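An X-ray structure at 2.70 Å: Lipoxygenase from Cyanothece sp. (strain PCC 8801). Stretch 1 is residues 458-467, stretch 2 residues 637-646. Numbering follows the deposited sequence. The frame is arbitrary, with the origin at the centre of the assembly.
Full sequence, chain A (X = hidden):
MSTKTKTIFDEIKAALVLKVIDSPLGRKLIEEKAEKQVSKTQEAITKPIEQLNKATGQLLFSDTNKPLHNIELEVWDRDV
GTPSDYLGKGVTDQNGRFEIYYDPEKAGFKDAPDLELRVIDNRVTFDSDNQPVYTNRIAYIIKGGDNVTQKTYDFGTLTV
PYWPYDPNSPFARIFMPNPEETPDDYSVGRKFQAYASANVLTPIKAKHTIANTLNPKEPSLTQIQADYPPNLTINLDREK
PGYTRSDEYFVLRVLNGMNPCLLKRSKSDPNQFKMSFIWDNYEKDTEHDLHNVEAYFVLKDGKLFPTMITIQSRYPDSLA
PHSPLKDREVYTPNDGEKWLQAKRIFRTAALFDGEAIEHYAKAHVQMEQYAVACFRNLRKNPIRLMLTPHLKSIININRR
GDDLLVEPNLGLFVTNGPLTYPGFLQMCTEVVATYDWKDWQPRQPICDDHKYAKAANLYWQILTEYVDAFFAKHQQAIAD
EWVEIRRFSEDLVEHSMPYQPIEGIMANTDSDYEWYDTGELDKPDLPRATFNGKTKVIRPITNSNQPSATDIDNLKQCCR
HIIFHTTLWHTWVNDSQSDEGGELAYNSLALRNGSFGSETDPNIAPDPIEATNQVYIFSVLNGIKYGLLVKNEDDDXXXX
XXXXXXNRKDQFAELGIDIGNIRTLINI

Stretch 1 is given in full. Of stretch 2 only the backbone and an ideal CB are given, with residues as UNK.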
ATOM      1  N   LEU A 458      -0.590  17.983  11.987  1.00 53.95           N
ATOM      2  CA  LEU A 458       0.641  18.703  11.666  1.00 51.24           C
ATOM      3  C   LEU A 458       1.113  18.350  10.255  1.00 52.09           C
ATOM      4  O   LEU A 458       1.371  19.233   9.415  0.83 53.25           O
ATOM      5  CB  LEU A 458       1.733  18.373  12.680  1.00 51.54           C
ATOM      6  CG  LEU A 458       2.680  19.496  13.112  0.35 50.69           C
ATOM      7  CD1 LEU A 458       3.718  18.942  14.072  0.72 49.44           C
ATOM      8  CD2 LEU A 458       3.348  20.179  11.921  1.00 50.59           C
ATOM      9  N   TYR A 459       1.209  17.048   9.997  1.00 52.10           N
ATOM     10  CA  TYR A 459       1.629  16.568   8.686  1.00 52.92           C
ATOM     11  C   TYR A 459       0.686  17.054   7.595  1.00 58.53           C
ATOM     12  O   TYR A 459       1.119  17.398   6.497  1.00 60.88           O
ATOM     13  CB  TYR A 459       1.704  15.042   8.657  1.00 48.84           C
ATOM     14  CG  TYR A 459       2.408  14.518   7.430  1.00 45.41           C
ATOM     15  CD1 TYR A 459       3.731  14.854   7.180  1.00 41.58           C
ATOM     16  CD2 TYR A 459       1.752  13.699   6.519  1.00 43.10           C
ATOM     17  CE1 TYR A 459       4.386  14.390   6.063  1.00 41.68           C
ATOM     18  CE2 TYR A 459       2.398  13.226   5.392  1.00 41.40           C
ATOM     19  CZ  TYR A 459       3.721  13.576   5.169  1.00 43.13           C
ATOM     20  OH  TYR A 459       4.395  13.117   4.056  1.00 42.03           O
ATOM     21  N   TRP A 460      -0.603  17.084   7.914  1.00 58.34           N
ATOM     22  CA  TRP A 460      -1.620  17.511   6.970  1.00 56.54           C
ATOM     23  C   TRP A 460      -1.407  18.962   6.580  1.00 56.92           C
ATOM     24  O   TRP A 460      -1.527  19.312   5.408  1.00 61.01           O
ATOM     25  CB  TRP A 460      -3.018  17.316   7.559  1.00 59.31           C
ATOM     26  CG  TRP A 460      -4.122  17.597   6.585  1.00 55.65           C
ATOM     27  CD1 TRP A 460      -4.932  18.690   6.560  1.00 54.66           C
ATOM     28  CD2 TRP A 460      -4.530  16.768   5.489  1.00 56.06           C
ATOM     29  NE1 TRP A 460      -5.825  18.594   5.520  1.00 58.30           N
ATOM     30  CE2 TRP A 460      -5.600  17.422   4.848  1.00 57.36           C
ATOM     31  CE3 TRP A 460      -4.095  15.538   4.990  1.00 54.55           C
ATOM     32  CZ2 TRP A 460      -6.241  16.887   3.731  1.00 55.74           C
ATOM     33  CZ3 TRP A 460      -4.729  15.008   3.886  1.00 54.37           C
ATOM     34  CH2 TRP A 460      -5.792  15.682   3.266  1.00 55.70           C
ATOM     35  N   GLN A 461      -1.093  19.807   7.558  1.00 56.86           N
ATOM     36  CA  GLN A 461      -0.840  21.216   7.270  1.00 60.33           C
ATOM     37  C   GLN A 461       0.426  21.376   6.435  1.00 61.90           C
ATOM     38  O   GLN A 461       0.493  22.234   5.541  1.00 63.36           O
ATOM     39  CB  GLN A 461      -0.739  22.025   8.564  1.00 61.28           C
ATOM     40  CG  GLN A 461      -2.006  22.813   8.894  0.80 64.00           C
ATOM     41  CD  GLN A 461      -3.268  21.961   8.825  1.00 62.16           C
ATOM     42  OE1 GLN A 461      -3.487  21.079   9.660  0.73 65.33           O
ATOM     43  NE2 GLN A 461      -4.102  22.220   7.821  1.00 57.48           N
ATOM     44  N   ILE A 462       1.423  20.538   6.712  1.00 61.30           N
ATOM     45  CA  ILE A 462       2.622  20.515   5.876  1.00 60.68           C
ATOM     46  C   ILE A 462       2.273  20.195   4.418  1.00 56.45           C
ATOM     47  O   ILE A 462       2.711  20.888   3.492  1.00 51.90           O
ATOM     48  CB  ILE A 462       3.650  19.492   6.381  1.00 63.65           C
ATOM     49  CG1 ILE A 462       4.153  19.882   7.769  1.00 67.48           C
ATOM     50  CG2 ILE A 462       4.824  19.407   5.425  1.00 63.33           C
ATOM     51  CD1 ILE A 462       5.107  18.880   8.360  1.00 66.04           C
ATOM     52  N   LEU A 463       1.472  19.150   4.227  1.00 55.50           N
ATOM     53  CA  LEU A 463       1.020  18.755   2.895  1.00 54.54           C
ATOM     54  C   LEU A 463       0.215  19.863   2.227  1.00 55.80           C
ATOM     55  O   LEU A 463       0.302  20.058   1.023  1.00 56.10           O
ATOM     56  CB  LEU A 463       0.184  17.472   2.962  1.00 51.27           C
ATOM     57  CG  LEU A 463       0.913  16.224   3.471  1.00 54.05           C
ATOM     58  CD1 LEU A 463       0.102  14.977   3.178  1.00 53.46           C
ATOM     59  CD2 LEU A 463       2.315  16.115   2.881  1.00 53.30           C
ATOM     60  N   THR A 464      -0.565  20.593   3.013  1.00 52.32           N
ATOM     61  CA  THR A 464      -1.337  21.703   2.480  1.00 53.29           C
ATOM     62  C   THR A 464      -0.418  22.784   1.922  1.00 58.30           C
ATOM     63  O   THR A 464      -0.573  23.203   0.767  1.00 61.32           O
ATOM     64  CB  THR A 464      -2.244  22.309   3.547  1.00 49.72           C
ATOM     65  OG1 THR A 464      -3.112  21.292   4.061  1.00 52.48           O
ATOM     66  CG2 THR A 464      -3.070  23.431   2.953  1.00 41.53           C
ATOM     67  N   GLU A 465       0.540  23.222   2.742  1.00 57.10           N
ATOM     68  CA  GLU A 465       1.543  24.193   2.305  1.00 56.90           C
ATOM     69  C   GLU A 465       2.242  23.724   1.033  1.00 54.39           C
ATOM     70  O   GLU A 465       2.347  24.465   0.048  1.00 53.07           O
ATOM     71  CB  GLU A 465       2.586  24.430   3.396  1.00 65.00           C
ATOM     72  CG  GLU A 465       2.074  25.109   4.650  1.00 75.61           C
ATOM     73  CD  GLU A 465       3.179  25.322   5.682  1.00 84.43           C
ATOM     74  OE1 GLU A 465       4.273  25.794   5.298  1.00 85.19           O
ATOM     75  OE2 GLU A 465       2.957  25.005   6.874  1.00 87.07           O
ATOM     76  N   TYR A 466       2.710  22.480   1.068  1.00 53.00           N
ATOM     77  CA  TYR A 466       3.424  21.887  -0.055  1.00 53.15           C
ATOM     78  C   TYR A 466       2.605  21.923  -1.339  1.00 54.79           C
ATOM     79  O   TYR A 466       3.065  22.440  -2.354  1.00 58.33           O
ATOM     80  CB  TYR A 466       3.818  20.448   0.273  1.00 52.02           C
ATOM     81  CG  TYR A 466       4.307  19.650  -0.914  1.00 50.71           C
ATOM     82  CD1 TYR A 466       5.378  20.095  -1.689  1.00 50.99           C
ATOM     83  CD2 TYR A 466       3.707  18.444  -1.253  1.00 47.43           C
ATOM     84  CE1 TYR A 466       5.827  19.365  -2.774  1.00 49.42           C
ATOM     85  CE2 TYR A 466       4.149  17.708  -2.331  1.00 48.65           C
ATOM     86  CZ  TYR A 466       5.209  18.169  -3.089  1.00 52.06           C
ATOM     87  OH  TYR A 466       5.643  17.422  -4.162  1.00 56.40           O
ATOM     88  N   VAL A 467       1.393  21.379  -1.280  1.00 55.68           N
ATOM     89  CA  VAL A 467       0.515  21.290  -2.443  1.00 58.30           C
ATOM     90  C   VAL A 467       0.200  22.669  -3.010  1.00 64.37           C
ATOM     91  O   VAL A 467       0.296  22.885  -4.221  1.00 68.02           O
ATOM     92  CB  VAL A 467      -0.809  20.574  -2.102  1.00 59.87           C
ATOM     93  CG1 VAL A 467      -1.788  20.666  -3.264  1.00 58.47           C
ATOM     94  CG2 VAL A 467      -0.551  19.126  -1.736  1.00 58.75           C
ATOM     95  N   UNK A 637      12.045  12.914  -4.543  1.00 52.24           N
ATOM     96  CA  UNK A 637      11.136  13.669  -3.689  1.00 52.03           C
ATOM     97  C   UNK A 637      11.366  15.161  -3.890  1.00 58.24           C
ATOM     98  O   UNK A 637      12.444  15.671  -3.566  1.00 62.66           O
ATOM     99  CB  UNK A 637      11.324  13.287  -2.219  1.00 52.03           C
ATOM    100  N   UNK A 638      10.360  15.861  -4.444  1.00 58.90           N
ATOM    101  CA  UNK A 638      10.425  17.304  -4.701  1.00 61.83           C
ATOM    102  C   UNK A 638      10.891  18.076  -3.472  1.00 65.69           C
ATOM    103  O   UNK A 638      10.377  17.859  -2.374  1.00 67.08           O
ATOM    104  CB  UNK A 638       9.058  17.824  -5.150  1.00 61.83           C
ATOM    105  N   UNK A 639      11.861  18.963  -3.665  1.00 68.34           N
ATOM    106  CA  UNK A 639      12.558  19.600  -2.555  1.00 68.07           C
ATOM    107  C   UNK A 639      11.657  20.462  -1.680  1.00 65.45           C
ATOM    108  O   UNK A 639      11.953  20.666  -0.503  1.00 66.02           O
ATOM    109  CB  UNK A 639      13.704  20.457  -3.096  1.00 68.07           C
ATOM    110  N   UNK A 640      10.562  20.959  -2.248  1.00 64.66           N
ATOM    111  CA  UNK A 640       9.605  21.766  -1.492  1.00 67.32           C
ATOM    112  C   UNK A 640       9.010  20.984  -0.320  1.00 60.77           C
ATOM    113  O   UNK A 640       8.860  21.512   0.786  1.00 60.04           O
ATOM    114  CB  UNK A 640       8.486  22.256  -2.413  1.00 67.32           C
ATOM    115  N   UNK A 641       8.675  19.722  -0.574  1.00 54.32           N
ATOM    116  CA  UNK A 641       8.100  18.850   0.442  1.00 52.04           C
ATOM    117  C   UNK A 641       9.128  18.547   1.520  1.00 59.58           C
ATOM    118  O   UNK A 641       8.823  18.558   2.719  1.00 63.65           O
ATOM    119  CB  UNK A 641       7.587  17.552  -0.186  1.00 52.04           C
ATOM    120  N   UNK A 642      10.350  18.279   1.074  1.00 61.29           N
ATOM    121  CA  UNK A 642      11.455  18.014   1.978  1.00 63.37           C
ATOM    122  C   UNK A 642      11.665  19.185   2.925  1.00 65.69           C
ATOM    123  O   UNK A 642      11.705  19.005   4.136  1.00 67.19           O
ATOM    124  CB  UNK A 642      12.736  17.729   1.191  1.00 63.37           C
ATOM    125  N   UNK A 643      11.788  20.387   2.375  1.00 64.66           N
ATOM    126  CA  UNK A 643      12.088  21.547   3.203  1.00 66.53           C
ATOM    127  C   UNK A 643      10.891  21.900   4.085  1.00 63.32           C
ATOM    128  O   UNK A 643      11.059  22.407   5.196  1.00 65.10           O
ATOM    129  CB  UNK A 643      12.478  22.741   2.330  1.00 66.53           C
ATOM    130  N   UNK A 644       9.686  21.611   3.603  1.00 60.04           N
ATOM    131  CA  UNK A 644       8.487  21.847   4.397  1.00 57.26           C
ATOM    132  C   UNK A 644       8.468  20.932   5.619  1.00 56.97           C
ATOM    133  O   UNK A 644       8.087  21.346   6.716  1.00 55.49           O
ATOM    134  CB  UNK A 644       7.231  21.632   3.550  1.00 57.26           C
ATOM    135  N   UNK A 645       8.881  19.685   5.420  1.00 56.76           N
ATOM    136  CA  UNK A 645       8.935  18.717   6.512  1.00 55.90           C
ATOM    137  C   UNK A 645      10.074  19.026   7.487  1.00 57.69           C
ATOM    138  O   UNK A 645       9.898  18.962   8.705  1.00 56.15           O
ATOM    139  CB  UNK A 645       9.097  17.303   5.952  1.00 55.90           C
ATOM    140  N   UNK A 646      11.239  19.361   6.939  1.00 60.06           N
ATOM    141  CA  UNK A 646      12.419  19.665   7.741  1.00 64.74           C
ATOM    142  C   UNK A 646      12.173  20.878   8.621  1.00 73.17           C
ATOM    143  O   UNK A 646      12.518  20.876   9.802  1.00 77.94           O
ATOM    144  CB  UNK A 646      13.634  19.902   6.842  1.00 64.74           C
TER

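Two helices run roughly antiparallel here, their axes 144° apart in direction and 9.3 Å apart at closest approach, and stretch 1 offers an almost wholly apolar surface: Tyr466, Ile462, Leu463 and Tyr459.

Position 637 precedes the helix, its CB sideways and with no atom of stretch 1 within 5.5 Å. Stretch 1 sets no rule; the residue is Val637.

Position 638 has phi -50 and psi 131, values that proline accepts readily, and it sits right before the helix. Its ideal CB lies 3.6 Å from Tyr466 OH, so a compact residue suits; serine, threonine or aspartate would be the common caps. Pro638 brings its CG to 3.3 Å from Tyr466 OH, at the hydroxyl end of the tyrosine.

Position 639 points away, into space that stretch 1 leaves free, and polar residues fit. Glu639 forms a salt bridge along its own helix.

Position 640 points toward stretch 1, its ideal CB 3.9 Å from Tyr466 CD1. The ring edge tolerates a methylene, while anything beyond it must turn aside, so alanine or a flexible polar chain would serve. Glu640 places its CB at that edge, and its carboxylate is hydrogen-bonded elsewhere in the structure.

Position 641 is the tightest point of the backbone register, its CA 5.6 Å from the CA of Tyr466. CA-to-CB points sideways. The ideal CB is 3.6 Å from Tyr466 CE1 and already lies over the ring face, and further on is Leu463 CD2; leucine or methionine would suit. Leu641 sets CB over the ring in a CH-pi contact, 3.6 Å from the centroid of the Tyr466 ring and 12° off its normal. With chi1 t and chi2 p, it brings CD1 to 3.8 Å from Leu463 CD2.

Position 642 points away, and a long polar chain is at home. Arg642 NH1 lies 3.3 Å from Glu639 OE1, a salt bridge whose hydrogen bond is weak. Position 643 is out of reach of stretch 1; many residues would do, and it is Thr643.

Position 644 points toward stretch 1. Because its ideal CB is already 3.8 Å from Ile462 CG2 and 4.9 Å from Tyr466 CB, a small residue is favoured. Ala644 makes that methyl contact with Ile462 and no more.

At position 645 CA-to-CB points sideways, and the ideal CB of 645 is 4.8 Å from Ile462 CG2, leaving room for a branched apolar chain to reach back. Leu645 does so: its CD1 sits 4.0 Å from Ile462 CD1 and 4.3 Å from Tyr459 CE1, at the edge of that ring.

Position 646 points away and is unconstrained by stretch 1; it is Leu646.

Stretch 2 637-646: VPEELRTALL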
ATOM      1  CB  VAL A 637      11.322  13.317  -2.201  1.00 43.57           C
ATOM      2  CG1 VAL A 637      10.403  14.158  -1.337  1.00 35.85           C
ATOM      3  CG2 VAL A 637      11.072  11.841  -1.963  1.00 42.71           C
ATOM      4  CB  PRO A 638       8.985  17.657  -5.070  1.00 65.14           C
ATOM      5  CG  PRO A 638       8.444  16.397  -5.657  1.00 64.56           C
ATOM      6  CD  PRO A 638       9.071  15.288  -4.866  1.00 60.94           C
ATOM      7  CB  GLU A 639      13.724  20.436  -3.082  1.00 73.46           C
ATOM      8  CG  GLU A 639      14.959  19.611  -3.396  1.00 80.03           C
ATOM      9  CD  GLU A 639      15.575  18.982  -2.153  1.00 85.20           C
ATOM     10  OE1 GLU A 639      15.422  19.556  -1.052  1.00 86.45           O
ATOM     11  OE2 GLU A 639      16.206  17.910  -2.279  1.00 86.49           O
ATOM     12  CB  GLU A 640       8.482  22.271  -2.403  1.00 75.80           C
ATOM     13  CG  GLU A 640       8.913  23.299  -3.445  1.00 85.30           C
ATOM     14  CD  GLU A 640       9.576  22.668  -4.653  1.00 92.04           C
ATOM     15  OE1 GLU A 640       9.649  21.424  -4.712  1.00 93.09           O
ATOM     16  OE2 GLU A 640      10.021  23.416  -5.546  1.00 96.19           O
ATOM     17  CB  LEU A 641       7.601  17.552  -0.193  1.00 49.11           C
ATOM     18  CG  LEU A 641       7.013  16.497   0.747  1.00 49.21           C
ATOM     19  CD1 LEU A 641       5.757  17.015   1.440  1.00 48.23           C
ATOM     20  CD2 LEU A 641       6.726  15.213  -0.019  1.00 48.99           C
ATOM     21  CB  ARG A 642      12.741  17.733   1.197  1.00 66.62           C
ATOM     22  CG  ARG A 642      12.633  16.574   0.220  1.00 68.66           C
ATOM     23  CD  ARG A 642      13.994  15.964  -0.063  1.00 69.63           C
ATOM     24  NE  ARG A 642      14.643  15.542   1.173  1.00 72.28           N
ATOM     25  CZ  ARG A 642      15.694  16.149   1.718  1.00 70.35           C
ATOM     26  NH1 ARG A 642      16.232  17.209   1.129  1.00 72.47           N
ATOM     27  NH2 ARG A 642      16.207  15.695   2.852  1.00 64.47           N
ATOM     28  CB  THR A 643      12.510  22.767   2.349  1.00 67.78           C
ATOM     29  OG1 THR A 643      12.803  23.874   3.206  1.00 68.68           O
ATOM     30  CG2 THR A 643      11.414  23.162   1.388  1.00 72.37           C
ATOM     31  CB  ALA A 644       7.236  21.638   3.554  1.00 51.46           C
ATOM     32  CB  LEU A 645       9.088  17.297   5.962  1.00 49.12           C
ATOM     33  CG  LEU A 645       9.187  16.175   7.000  1.00 42.01           C
ATOM     34  CD1 LEU A 645       7.917  16.095   7.843  1.00 36.02           C
ATOM     35  CD2 LEU A 645       9.485  14.843   6.321  1.00 37.51           C
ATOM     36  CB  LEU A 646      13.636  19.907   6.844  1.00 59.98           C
ATOM     37  CG  LEU A 646      14.223  18.674   6.157  1.00 55.92           C
ATOM     38  CD1 LEU A 646      15.284  19.059   5.136  1.00 53.29           C
ATOM     39  CD2 LEU A 646      14.785  17.725   7.195  1.00 55.92           C
TER
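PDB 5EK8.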